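Local structure of carboxypeptidase D (Drosophila melanogaster, 3MN8) at residues E305-C309 with K310-A314. The protein removes C-terminal arginine or lysine from peptides and proteins as a zinc metallocarboxypeptidase, here represented by its first, catalytically active carboxypeptidase domain. Sequence-based numbering, arbitrary orientation.
Sequences ELSCC and KYPAA. With GEM ((2-guanidinoethylmercapto)succinic acid), chain G.
Cys309 and Pro312 meet in a local turn contact within the loop that leads from strand 300-305 to helix 317-333, beside the active site in this M14 zinc carboxypeptidase domain. The evidence is that the CG and CD atoms of the Pro312 ring meet the carbonyl oxygen of Cys309: Pro312 CG lies 3.3 Å from Cys309 O. Cys309 CB stands 4.2 Å from Pro312 CG, a loose apolar approach. That carbonyl oxygen is also the acceptor for Ser307 OG at 2.6 Å. The hydroxyl comes in above the carbonyl plane, 42° out of it, with a C=O...OG angle of 137°; its chi1 of 49° sets OG between backbone N and carbonyl carbon, from where it meets the Cys309 carbonyl. No hydrogen bond joins 305-309 to 310-314; the Ser307 bond lies wholly within 305-309 and is consistent with holding that carbonyl in place. Cys309 SG, anti to its backbone N, extends forward along the chain, 3.7 Å from Tyr311 C, and is fixed there by a disulfide to Cys156; Cys308 is joined to Cys268. Upstream, Glu305, the predicted proton donor/acceptor, lies in strand 300-305 beside the bound inhibitor, and the side chain of Lys310 comes within about 4 Å of that of zinc ligand Glu104. Leu306, Ser307 and Pro312 pack on helix 106-121, and Leu306 and Ser307 also touch helix 317-333, while Glu305 and Leu306 lie against strand 212-217.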
ATOM      1  N   GLU A 305       8.413  -7.511   3.786  1.00 45.28           N
ATOM      2  CA  GLU A 305       9.773  -7.561   4.303  1.00 42.02           C
ATOM      3  C   GLU A 305      10.719  -7.838   3.137  1.00 43.18           C
ATOM      4  O   GLU A 305      10.567  -8.836   2.434  1.00 52.71           O
ATOM      5  CB  GLU A 305       9.882  -8.665   5.366  1.00 33.72           C
ATOM      6  CG  GLU A 305       8.931  -8.517   6.568  1.00 27.76           C
ATOM      7  CD  GLU A 305       9.406  -7.473   7.570  1.00 39.84           C
ATOM      8  OE1 GLU A 305       8.722  -7.264   8.590  1.00 38.24           O
ATOM      9  OE2 GLU A 305      10.465  -6.854   7.333  1.00 46.79           O
ATOM     10  N   LEU A 306      11.700  -6.964   2.937  1.00 34.76           N
ATOM     11  CA  LEU A 306      12.528  -7.020   1.728  1.00 46.76           C
ATOM     12  C   LEU A 306      13.873  -7.725   1.893  1.00 48.53           C
ATOM     13  O   LEU A 306      14.290  -8.488   1.019  1.00 53.94           O
ATOM     14  CB  LEU A 306      12.748  -5.614   1.158  1.00 42.97           C
ATOM     15  CG  LEU A 306      11.438  -4.942   0.771  1.00 44.85           C
ATOM     16  CD1 LEU A 306      11.625  -3.470   0.483  1.00 46.79           C
ATOM     17  CD2 LEU A 306      10.840  -5.654  -0.416  1.00 43.05           C
ATOM     18  N   SER A 307      14.551  -7.473   3.006  1.00 45.01           N
ATOM     19  CA  SER A 307      15.876  -8.038   3.208  1.00 35.95           C
ATOM     20  C   SER A 307      16.020  -8.644   4.590  1.00 49.08           C
ATOM     21  O   SER A 307      15.285  -8.289   5.519  1.00 58.18           O
ATOM     22  CB  SER A 307      16.942  -6.968   3.007  1.00 39.86           C
ATOM     23  OG  SER A 307      16.616  -5.793   3.738  1.00 51.39           O
ATOM     24  N   CYS A 308      16.964  -9.573   4.708  1.00 51.65           N
ATOM     25  CA  CYS A 308      17.366 -10.110   5.995  1.00 43.85           C
ATOM     26  C   CYS A 308      18.134  -9.047   6.751  1.00 48.19           C
ATOM     27  O   CYS A 308      17.947  -8.864   7.955  1.00 50.30           O
ATOM     28  CB  CYS A 308      18.242 -11.348   5.807  1.00 41.57           C
ATOM     29  SG  CYS A 308      17.319 -12.807   5.313  1.00 66.01           S
ATOM     30  N   CYS A 309      19.007  -8.346   6.035  1.00 48.61           N
ATOM     31  CA  CYS A 309      19.717  -7.211   6.613  1.00 42.59           C
ATOM     32  C   CYS A 309      18.874  -5.925   6.570  1.00 52.91           C
ATOM     33  O   CYS A 309      18.520  -5.421   5.493  1.00 43.05           O
ATOM     34  CB  CYS A 309      21.038  -6.995   5.901  1.00 40.13           C
ATOM     35  SG  CYS A 309      21.996  -5.657   6.624  1.00 74.45           S
ATOM     36  N   LYS A 310      18.555  -5.399   7.747  1.00 55.00           N
ATOM     37  CA  LYS A 310      17.704  -4.219   7.842  1.00 51.76           C
ATOM     38  C   LYS A 310      18.263  -3.039   7.044  1.00 50.17           C
ATOM     39  O   LYS A 310      17.547  -2.406   6.267  1.00 54.01           O
ATOM     40  CB  LYS A 310      17.501  -3.826   9.307  1.00 53.98           C
ATOM     41  CG  LYS A 310      16.750  -4.860  10.119  1.00 53.55           C
ATOM     42  CD  LYS A 310      16.500  -4.395  11.557  1.00 49.34           C
ATOM     43  CE  LYS A 310      15.251  -5.096  12.143  1.00 55.89           C
ATOM     44  NZ  LYS A 310      14.838  -4.605  13.503  1.00 61.43           N
ATOM     45  N   TYR A 311      19.549  -2.754   7.243  1.00 56.23           N
ATOM     46  CA  TYR A 311      20.213  -1.622   6.589  1.00 58.32           C
ATOM     47  C   TYR A 311      21.456  -2.079   5.830  1.00 53.57           C
ATOM     48  O   TYR A 311      22.562  -1.953   6.344  1.00 55.29           O
ATOM     49  CB  TYR A 311      20.644  -0.586   7.634  1.00 55.22           C
ATOM     50  CG  TYR A 311      20.807   0.832   7.109  1.00 47.59           C
ATOM     51  CD1 TYR A 311      20.567   1.927   7.936  1.00 48.60           C
ATOM     52  CD2 TYR A 311      21.184   1.081   5.795  1.00 50.54           C
ATOM     53  CE1 TYR A 311      20.702   3.228   7.481  1.00 43.16           C
ATOM     54  CE2 TYR A 311      21.312   2.387   5.320  1.00 50.24           C
ATOM     55  CZ  TYR A 311      21.073   3.453   6.175  1.00 45.89           C
ATOM     56  OH  TYR A 311      21.205   4.749   5.729  1.00 42.89           O
ATOM     57  N   PRO A 312      21.281  -2.612   4.608  1.00 56.07           N
ATOM     58  CA  PRO A 312      22.440  -3.106   3.850  1.00 46.82           C
ATOM     59  C   PRO A 312      23.214  -1.951   3.224  1.00 61.77           C
ATOM     60  O   PRO A 312      22.831  -0.792   3.405  1.00 67.32           O
ATOM     61  CB  PRO A 312      21.815  -3.992   2.761  1.00 43.64           C
ATOM     62  CG  PRO A 312      20.307  -4.041   3.071  1.00 60.51           C
ATOM     63  CD  PRO A 312      20.010  -2.827   3.894  1.00 58.37           C
ATOM     64  N   ALA A 313      24.291  -2.266   2.510  1.00 64.67           N
ATOM     65  CA  ALA A 313      25.115  -1.246   1.857  1.00 63.89           C
ATOM     66  C   ALA A 313      24.599  -0.944   0.457  1.00 53.06           C
ATOM     67  O   ALA A 313      23.959  -1.788  -0.174  1.00 55.28           O
ATOM     68  CB  ALA A 313      26.589  -1.682   1.803  1.00 60.51           C
ATOM     69  N   ALA A 314      24.898   0.258  -0.025  1.00 47.12           N
ATOM     70  CA  ALA A 314      24.422   0.718  -1.324  1.00 52.87           C
ATOM     71  C   ALA A 314      24.602  -0.299  -2.463  1.00 54.74           C
ATOM     72  O   ALA A 314      23.680  -0.530  -3.242  1.00 60.74           O
ATOM     73  CB  ALA A 314      25.087   2.039  -1.682  1.00 54.59           C
TER
HETATM   74  C8  GEM G 601       6.953  -6.306  12.225  1.00 57.00           C
HETATM   75  S7  GEM G 601       5.712  -5.828  11.055  1.00 57.42           S
HETATM   76  C6  GEM G 601       5.583  -7.311  10.096  1.00 51.59           C
HETATM   77  C5  GEM G 601       5.310  -8.560  10.931  1.00 34.21           C
HETATM   78  N3  GEM G 601       3.955  -8.455  11.449  1.00 36.03           N
HETATM   79  C1  GEM G 601       3.382  -9.240  12.355  1.00 43.13           C
HETATM   80  N4  GEM G 601       2.129  -9.022  12.734  1.00 32.44           N
HETATM   81  N2  GEM G 601       4.064 -10.246  12.891  1.00 48.23           N
HETATM   82  C9  GEM G 601       7.007  -5.234  13.280  1.00 64.36           C
HETATM   83  O14 GEM G 601       6.307  -4.210  13.117  1.00 32.86           O
HETATM   84  O15 GEM G 601       7.736  -5.402  14.281  1.00 65.33           O
HETATM   85  C10 GEM G 601       8.329  -6.555  11.585  1.00 45.92           C
HETATM   86  C11 GEM G 601       9.055  -5.342  11.018  1.00 54.16           C
HETATM   87  O12 GEM G 601       9.518  -5.438   9.854  1.00 39.20           O
HETATM   88  O13 GEM G 601       9.204  -4.312  11.724  1.00 33.28           O